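Local coordinates for protein putative chitobiase (Bacteroides thetaiotaomicron, PDB 3HNM) that is of unknown function but holds a bound magnesium ion in a beta-sandwich domain that may bind carbohydrate, at residues D14-V20 against L44-N48; W117-I122 against F141-Y147. All blocks are in the same frame, centred on the assembly; numbering follows the deposited sequence.

Interaction 1. Residues D14-V20 against L44-N48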
ATOM      1  N   ASP A  14      -1.480  13.808  -4.886  1.00 53.78           N
ATOM      2  CA  ASP A  14      -1.120  14.220  -3.539  1.00 54.86           C
ATOM      3  C   ASP A  14      -2.037  13.505  -2.565  1.00 54.53           C
ATOM      4  O   ASP A  14      -3.240  13.783  -2.493  1.00 53.62           O
ATOM      5  CB  ASP A  14      -1.255  15.729  -3.342  1.00 56.76           C
ATOM      6  CG  ASP A  14      -0.807  16.165  -1.955  1.00 58.55           C
ATOM      7  OD1 ASP A  14      -1.668  16.604  -1.150  1.00 58.07           O
ATOM      8  OD2 ASP A  14       0.416  16.049  -1.678  1.00 59.06           O
ATOM      9  N   LYS A  15      -1.448  12.590  -1.803  1.00 54.30           N
ATOM     10  CA  LYS A  15      -2.187  11.786  -0.835  1.00 53.93           C
ATOM     11  C   LYS A  15      -2.554  12.502   0.473  1.00 54.12           C
ATOM     12  O   LYS A  15      -2.547  11.876   1.533  1.00 54.82           O
ATOM     13  CB  LYS A  15      -1.383  10.506  -0.531  1.00 52.40           C
ATOM     14  CG  LYS A  15       0.018  10.762   0.031  1.00 50.36           C
ATOM     15  CD  LYS A  15       0.914   9.528  -0.037  1.00 47.39           C
ATOM     16  CE  LYS A  15       1.263   9.163  -1.461  1.00 44.70           C
ATOM     17  NZ  LYS A  15       2.210   8.028  -1.467  1.00 42.50           N
ATOM     18  N   LYS A  16      -2.893  13.792   0.418  1.00 53.59           N
ATOM     19  CA  LYS A  16      -3.231  14.505   1.658  1.00 53.47           C
ATOM     20  C   LYS A  16      -4.686  14.331   2.078  1.00 52.64           C
ATOM     21  O   LYS A  16      -5.001  14.260   3.274  1.00 52.05           O
ATOM     22  CB  LYS A  16      -2.888  16.001   1.567  1.00 54.04           C
ATOM     23  CG  LYS A  16      -2.643  16.628   2.960  1.00 54.92           C
ATOM     24  CD  LYS A  16      -1.762  15.695   3.838  1.00 53.25           C
ATOM     25  CE  LYS A  16      -1.786  16.015   5.350  1.00 51.36           C
ATOM     26  NZ  LYS A  16      -0.992  17.203   5.808  1.00 46.92           N
ATOM     27  N   GLY A  17      -5.573  14.271   1.092  1.00 51.12           N
ATOM     28  CA  GLY A  17      -6.976  14.061   1.386  1.00 49.39           C
ATOM     29  C   GLY A  17      -7.175  12.582   1.659  1.00 48.99           C
ATOM     30  O   GLY A  17      -8.256  12.154   2.065  1.00 48.17           O
ATOM     31  N   TRP A  18      -6.117  11.803   1.431  1.00 47.87           N
ATOM     32  CA  TRP A  18      -6.141  10.354   1.639  1.00 47.06           C
ATOM     33  C   TRP A  18      -6.299   9.954   3.103  1.00 46.47           C
ATOM     34  O   TRP A  18      -6.138  10.782   4.003  1.00 46.64           O
ATOM     35  CB  TRP A  18      -4.865   9.721   1.101  1.00 47.38           C
ATOM     36  CG  TRP A  18      -4.783   9.691  -0.369  1.00 49.72           C
ATOM     37  CD1 TRP A  18      -5.283  10.613  -1.243  1.00 51.15           C
ATOM     38  CD2 TRP A  18      -4.082   8.728  -1.160  1.00 50.12           C
ATOM     39  NE1 TRP A  18      -4.930  10.284  -2.531  1.00 51.75           N
ATOM     40  CE2 TRP A  18      -4.189   9.133  -2.505  1.00 50.23           C
ATOM     41  CE3 TRP A  18      -3.369   7.561  -0.861  1.00 49.36           C
ATOM     42  CZ2 TRP A  18      -3.609   8.419  -3.544  1.00 50.12           C
ATOM     43  CZ3 TRP A  18      -2.792   6.848  -1.895  1.00 49.32           C
ATOM     44  CH2 TRP A  18      -2.914   7.279  -3.222  1.00 50.38           C
ATOM     45  N   SER A  19      -6.600   8.674   3.330  1.00 44.48           N
ATOM     46  CA  SER A  19      -6.791   8.147   4.674  1.00 43.62           C
ATOM     47  C   SER A  19      -7.226   6.675   4.678  1.00 42.28           C
ATOM     48  O   SER A  19      -8.307   6.353   4.190  1.00 43.65           O
ATOM     49  CB  SER A  19      -7.832   8.993   5.403  1.00 43.90           C
ATOM     50  OG  SER A  19      -8.884   9.349   4.524  1.00 44.43           O
ATOM     51  N   VAL A  20      -6.388   5.794   5.228  1.00 39.87           N
ATOM     52  CA  VAL A  20      -6.694   4.369   5.283  1.00 37.48           C
ATOM     53  C   VAL A  20      -7.978   4.150   6.059  1.00 37.46           C
ATOM     54  O   VAL A  20      -7.990   4.177   7.294  1.00 37.35           O
ATOM     55  CB  VAL A  20      -5.557   3.575   5.942  1.00 36.47           C
ATOM     56  CG1 VAL A  20      -5.907   2.103   5.993  1.00 35.91           C
ATOM     57  CG2 VAL A  20      -4.282   3.762   5.154  1.00 35.64           C
ATOM     58  N   LEU A  44       1.522   4.866   6.006  1.00 42.19           N
ATOM     59  CA  LEU A  44       1.732   4.324   4.664  1.00 44.63           C
ATOM     60  C   LEU A  44       1.520   5.346   3.554  1.00 47.29           C
ATOM     61  O   LEU A  44       2.015   5.152   2.437  1.00 47.96           O
ATOM     62  CB  LEU A  44       0.794   3.131   4.474  1.00 41.30           C
ATOM     63  CG  LEU A  44       1.342   1.895   3.807  1.00 39.03           C
ATOM     64  CD1 LEU A  44       2.753   1.607   4.283  1.00 39.04           C
ATOM     65  CD2 LEU A  44       0.410   0.743   4.118  1.00 36.97           C
ATOM     66  N   ILE A  45       0.774   6.410   3.876  1.00 47.81           N
ATOM     67  CA  ILE A  45       0.476   7.506   2.950  1.00 47.92           C
ATOM     68  C   ILE A  45       0.841   8.870   3.552  1.00 49.67           C
ATOM     69  O   ILE A  45       0.045   9.815   3.528  1.00 49.21           O
ATOM     70  CB  ILE A  45      -1.034   7.535   2.515  1.00 45.83           C
ATOM     71  CG1 ILE A  45      -1.956   7.952   3.670  1.00 44.27           C
ATOM     72  CG2 ILE A  45      -1.438   6.180   1.995  1.00 44.93           C
ATOM     73  CD1 ILE A  45      -2.033   6.971   4.789  1.00 46.21           C
ATOM     74  N   ASP A  46       2.054   8.965   4.091  1.00 51.42           N
ATOM     75  CA  ASP A  46       2.527  10.217   4.676  1.00 54.17           C
ATOM     76  C   ASP A  46       3.664  10.846   3.850  1.00 55.45           C
ATOM     77  O   ASP A  46       4.574  11.478   4.391  1.00 56.05           O
ATOM     78  CB  ASP A  46       2.976  10.011   6.137  1.00 54.44           C
ATOM     79  CG  ASP A  46       4.282   9.234   6.263  1.00 55.33           C
ATOM     80  OD1 ASP A  46       4.844   9.220   7.388  1.00 54.36           O
ATOM     81  OD2 ASP A  46       4.736   8.637   5.250  1.00 56.05           O
ATOM     82  N   ASN A  47       3.609  10.648   2.537  1.00 56.22           N
ATOM     83  CA  ASN A  47       4.600  11.203   1.611  1.00 56.23           C
ATOM     84  C   ASN A  47       5.963  10.509   1.499  1.00 54.50           C
ATOM     85  O   ASN A  47       6.527  10.471   0.407  1.00 54.81           O
ATOM     86  CB  ASN A  47       4.809  12.701   1.901  1.00 58.57           C
ATOM     87  CG  ASN A  47       3.538  13.524   1.688  1.00 60.60           C
ATOM     88  OD1 ASN A  47       2.463  13.179   2.206  1.00 61.49           O
ATOM     89  ND2 ASN A  47       3.657  14.626   0.938  1.00 60.91           N
ATOM     90  N   ASN A  48       6.514   9.967   2.583  1.00 51.83           N
ATOM     91  CA  ASN A  48       7.815   9.313   2.428  1.00 52.09           C
ATOM     92  C   ASN A  48       7.961   7.867   2.908  1.00 51.62           C
ATOM     93  O   ASN A  48       7.238   7.409   3.799  1.00 50.60           O
ATOM     94  CB  ASN A  48       8.937  10.160   3.049  1.00 50.54           C
ATOM     95  CG  ASN A  48       8.867  10.227   4.562  1.00 48.85           C
ATOM     96  OD1 ASN A  48       7.932  10.790   5.131  1.00 47.84           O
ATOM     97  ND2 ASN A  48       9.868   9.653   5.223  1.00 47.70           N
TER
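Side-chain packing joins these two loops, and I45 is at its centre. I45 (chi1 p, chi2 m) points toward 14-20 and meets three residues. Its CG2 lies 3.7 Å from CE3 of W18, at the edge of the indole and near its plane. Its CD1 lies 3.9 Å from CG2 of V20. K15 takes chi1 p, which lays its aliphatic part along 44-48: its CG is 3.6 Å from O of I45, its CD 3.8 Å from CB of I45 and 3.9 Å from N of N47. Further out, chi3 p and chi4 t carry NZ to a hydrogen bond with O of V160. The family is the F5/8 type C domain, a beta sandwich. I45 and W18 also touch strands 65-71 and 156-166, one from each sheet. D46 points away from 14-20. Its p rotamer turns the carboxylate to the magnesium site, completed by S43, N48, T51 and G158, and OD1 is hydrogen-bonded to T51. Nearer the surface, OD1 of N47 lies 4.1 Å from CG of K15.

Interaction 2. Residues W117-I122 against F141-Y147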
ATOM      1  N   TRP A 117       0.411  -7.365  -9.185  1.00 36.22           N
ATOM      2  CA  TRP A 117       1.820  -7.063  -9.012  1.00 35.23           C
ATOM      3  C   TRP A 117       2.612  -8.241  -8.426  1.00 34.22           C
ATOM      4  O   TRP A 117       2.033  -9.198  -7.924  1.00 34.47           O
ATOM      5  CB  TRP A 117       1.943  -5.851  -8.097  1.00 35.25           C
ATOM      6  CG  TRP A 117       1.258  -6.029  -6.776  1.00 34.72           C
ATOM      7  CD1 TRP A 117      -0.049  -5.742  -6.468  1.00 34.43           C
ATOM      8  CD2 TRP A 117       1.837  -6.563  -5.592  1.00 34.20           C
ATOM      9  NE1 TRP A 117      -0.308  -6.066  -5.166  1.00 32.57           N
ATOM     10  CE2 TRP A 117       0.835  -6.573  -4.604  1.00 33.99           C
ATOM     11  CE3 TRP A 117       3.112  -7.038  -5.265  1.00 35.16           C
ATOM     12  CZ2 TRP A 117       1.070  -7.040  -3.313  1.00 34.37           C
ATOM     13  CZ3 TRP A 117       3.340  -7.503  -3.983  1.00 35.00           C
ATOM     14  CH2 TRP A 117       2.329  -7.500  -3.026  1.00 34.50           C
ATOM     15  N   THR A 118       3.938  -8.156  -8.506  1.00 34.07           N
ATOM     16  CA  THR A 118       4.853  -9.168  -7.970  1.00 34.02           C
ATOM     17  C   THR A 118       6.219  -8.532  -7.761  1.00 36.01           C
ATOM     18  O   THR A 118       6.791  -7.984  -8.695  1.00 38.08           O
ATOM     19  CB  THR A 118       5.051 -10.371  -8.919  1.00 32.09           C
ATOM     20  OG1 THR A 118       4.974  -9.932 -10.277  1.00 31.61           O
ATOM     21  CG2 THR A 118       4.019 -11.445  -8.654  1.00 31.27           C
ATOM     22  N   SER A 119       6.740  -8.595  -6.539  1.00 37.54           N
ATOM     23  CA  SER A 119       8.055  -8.036  -6.238  1.00 37.72           C
ATOM     24  C   SER A 119       9.057  -9.189  -6.393  1.00 38.37           C
ATOM     25  O   SER A 119       8.800 -10.316  -5.957  1.00 38.35           O
ATOM     26  CB  SER A 119       8.058  -7.466  -4.814  1.00 37.85           C
ATOM     27  OG  SER A 119       9.272  -6.821  -4.481  1.00 36.36           O
ATOM     28  N   PRO A 120      10.203  -8.920  -7.032  1.00 38.93           N
ATOM     29  CA  PRO A 120      11.288  -9.876  -7.297  1.00 39.16           C
ATOM     30  C   PRO A 120      12.183 -10.241  -6.111  1.00 38.59           C
ATOM     31  O   PRO A 120      12.776 -11.322  -6.101  1.00 39.52           O
ATOM     32  CB  PRO A 120      12.074  -9.188  -8.398  1.00 38.91           C
ATOM     33  CG  PRO A 120      12.027  -7.768  -7.929  1.00 40.89           C
ATOM     34  CD  PRO A 120      10.555  -7.588  -7.554  1.00 39.68           C
ATOM     35  N   LYS A 121      12.289  -9.353  -5.122  1.00 37.25           N
ATOM     36  CA  LYS A 121      13.133  -9.616  -3.955  1.00 35.78           C
ATOM     37  C   LYS A 121      12.692  -8.903  -2.679  1.00 35.65           C
ATOM     38  O   LYS A 121      11.855  -7.993  -2.693  1.00 36.06           O
ATOM     39  CB  LYS A 121      14.578  -9.208  -4.256  1.00 34.99           C
ATOM     40  CG  LYS A 121      14.807  -7.695  -4.347  1.00 34.26           C
ATOM     41  CD  LYS A 121      16.264  -7.372  -4.679  1.00 34.07           C
ATOM     42  CE  LYS A 121      16.484  -5.879  -4.925  1.00 34.00           C
ATOM     43  NZ  LYS A 121      17.879  -5.566  -5.350  1.00 29.48           N
ATOM     44  N   ILE A 122      13.276  -9.322  -1.565  1.00 34.28           N
ATOM     45  CA  ILE A 122      12.985  -8.702  -0.284  1.00 33.90           C
ATOM     46  C   ILE A 122      13.492  -7.257  -0.350  1.00 34.93           C
ATOM     47  O   ILE A 122      14.517  -6.978  -0.976  1.00 33.25           O
ATOM     48  CB  ILE A 122      13.703  -9.469   0.855  1.00 32.36           C
ATOM     49  CG1 ILE A 122      13.179 -10.904   0.901  1.00 32.21           C
ATOM     50  CG2 ILE A 122      13.486  -8.780   2.182  1.00 31.26           C
ATOM     51  CD1 ILE A 122      13.749 -11.752   2.002  1.00 29.57           C
ATOM     52  N   PHE A 141      -5.432  -2.387  -1.692  1.00 21.94           N
ATOM     53  CA  PHE A 141      -4.166  -3.063  -1.907  1.00 19.81           C
ATOM     54  C   PHE A 141      -4.230  -4.382  -1.128  1.00 20.02           C
ATOM     55  O   PHE A 141      -4.835  -4.444  -0.057  1.00 19.15           O
ATOM     56  CB  PHE A 141      -3.044  -2.140  -1.432  1.00 17.49           C
ATOM     57  CG  PHE A 141      -1.685  -2.661  -1.705  1.00 17.84           C
ATOM     58  CD1 PHE A 141      -1.315  -3.038  -2.986  1.00 19.78           C
ATOM     59  CD2 PHE A 141      -0.790  -2.842  -0.667  1.00 18.03           C
ATOM     60  CE1 PHE A 141      -0.062  -3.601  -3.227  1.00 21.20           C
ATOM     61  CE2 PHE A 141       0.458  -3.400  -0.886  1.00 19.39           C
ATOM     62  CZ  PHE A 141       0.824  -3.783  -2.167  1.00 20.94           C
ATOM     63  N   VAL A 142      -3.640  -5.443  -1.672  1.00 20.11           N
ATOM     64  CA  VAL A 142      -3.690  -6.748  -1.009  1.00 20.23           C
ATOM     65  C   VAL A 142      -2.388  -7.535  -1.162  1.00 23.08           C
ATOM     66  O   VAL A 142      -1.937  -7.767  -2.276  1.00 23.91           O
ATOM     67  CB  VAL A 142      -4.873  -7.613  -1.568  1.00 17.94           C
ATOM     68  CG1 VAL A 142      -4.861  -8.986  -0.933  1.00 16.44           C
ATOM     69  CG2 VAL A 142      -6.217  -6.923  -1.306  1.00 15.45           C
ATOM     70  N   ILE A 143      -1.779  -7.928  -0.042  1.00 24.67           N
ATOM     71  CA  ILE A 143      -0.543  -8.713  -0.072  1.00 25.77           C
ATOM     72  C   ILE A 143      -1.017 -10.152   0.019  1.00 28.31           C
ATOM     73  O   ILE A 143      -1.750 -10.502   0.950  1.00 28.83           O
ATOM     74  CB  ILE A 143       0.374  -8.461   1.167  1.00 25.29           C
ATOM     75  CG1 ILE A 143       0.485  -6.967   1.485  1.00 22.53           C
ATOM     76  CG2 ILE A 143       1.751  -9.083   0.925  1.00 24.42           C
ATOM     77  CD1 ILE A 143       1.468  -6.225   0.662  1.00 21.70           C
ATOM     78  N   THR A 144      -0.619 -10.988  -0.932  1.00 30.87           N
ATOM     79  CA  THR A 144      -1.049 -12.382  -0.897  1.00 31.42           C
ATOM     80  C   THR A 144       0.092 -13.333  -0.583  1.00 33.29           C
ATOM     81  O   THR A 144      -0.127 -14.373   0.026  1.00 34.88           O
ATOM     82  CB  THR A 144      -1.697 -12.810  -2.202  1.00 29.91           C
ATOM     83  OG1 THR A 144      -0.839 -12.472  -3.301  1.00 30.47           O
ATOM     84  CG2 THR A 144      -3.031 -12.131  -2.351  1.00 28.41           C
ATOM     85  N   ASP A 145       1.306 -13.003  -1.001  1.00 33.37           N
ATOM     86  CA  ASP A 145       2.405 -13.869  -0.647  1.00 34.34           C
ATOM     87  C   ASP A 145       3.565 -13.025  -0.179  1.00 34.30           C
ATOM     88  O   ASP A 145       3.765 -11.919  -0.661  1.00 34.56           O
ATOM     89  CB  ASP A 145       2.825 -14.782  -1.789  1.00 37.22           C
ATOM     90  CG  ASP A 145       3.525 -16.026  -1.277  1.00 39.96           C
ATOM     91  OD1 ASP A 145       3.031 -16.573  -0.266  1.00 41.22           O
ATOM     92  OD2 ASP A 145       4.546 -16.457  -1.865  1.00 42.44           O
ATOM     93  N   THR A 146       4.319 -13.558   0.775  1.00 34.26           N
ATOM     94  CA  THR A 146       5.440 -12.855   1.379  1.00 33.61           C
ATOM     95  C   THR A 146       6.734 -13.669   1.305  1.00 34.04           C
ATOM     96  O   THR A 146       6.709 -14.895   1.383  1.00 35.58           O
ATOM     97  CB  THR A 146       5.073 -12.520   2.873  1.00 32.55           C
ATOM     98  OG1 THR A 146       4.382 -11.264   2.928  1.00 30.64           O
ATOM     99  CG2 THR A 146       6.299 -12.467   3.768  1.00 33.37           C
ATOM    100  N   TYR A 147       7.866 -12.994   1.121  1.00 33.77           N
ATOM    101  CA  TYR A 147       9.150 -13.689   1.093  1.00 33.50           C
ATOM    102  C   TYR A 147       9.445 -14.040   2.537  1.00 33.00           C
ATOM    103  O   TYR A 147       9.314 -13.199   3.421  1.00 33.40           O
ATOM    104  CB  TYR A 147      10.258 -12.784   0.573  1.00 33.37           C
ATOM    105  CG  TYR A 147      10.324 -12.708  -0.923  1.00 34.19           C
ATOM    106  CD1 TYR A 147      10.887 -13.738  -1.670  1.00 34.14           C
ATOM    107  CD2 TYR A 147       9.792 -11.617  -1.599  1.00 35.40           C
ATOM    108  CE1 TYR A 147      10.915 -13.681  -3.058  1.00 36.06           C
ATOM    109  CE2 TYR A 147       9.810 -11.549  -2.982  1.00 37.31           C
ATOM    110  CZ  TYR A 147      10.371 -12.582  -3.706  1.00 37.23           C
ATOM    111  OH  TYR A 147      10.369 -12.509  -5.075  1.00 37.43           O
TER
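The hydroxyl of Y147 sits between two consecutive backbone carbonyls: OH is 2.8 Å from O of S119 and 2.9 Å from O of P120. The hydroxyl has one proton to give and two carbonyl acceptors within reach. I122 closes on the same tyrosine, with its CG1 3.5 Å from CB of Y147 and its backbone N over one face of the ring. The tyrosine thus meets the loop with both its ring and its hydroxyl. At the other end, W117 (chi1 p) points toward strand 138-146. Its five-membered ring and the F141 ring are nearly parallel, at 27°, but slid apart, with centroids 4.9 Å from each other. CZ2 of W117 lies 3.3 Å from O of V142, and CH2 is 4.0 Å from CD1 of I143. Both aromatic residues face the interior of the F5/8 type C beta sandwich, where each also meets F82 of the other sheet. Between the two ends, T144 and D145 both face A99, a classic beta bulge in strand 138-146. D145 forms a salt bridge with K98. W117 NE1 makes a weak hydrogen bond to O of Y101, on the neighbouring strand 100-105.

In the fold
From the N terminus, the chain passes through 14-20 and enters strand 20-23, an outermost strand of the five-stranded sheet. Interaction 1 closes the loop formed by the next 23 residues, with helix 32-35, and brings 44-48 back to the start of that strand. The chain then lays down three strands of this sheet and two of the opposing one. Interaction 2 opens at 117-122, after strand 111-115 at the sheet's other edge. It closes on strand 138-146, the middle strand, after 18 residues that include strand 127-136. Interactions 1 and 2 are in series, not nested or crossed, their centres about 21 Å apart on opposite sides of the chain's centre. F69 of strand 65-71 meets both I45 and F141.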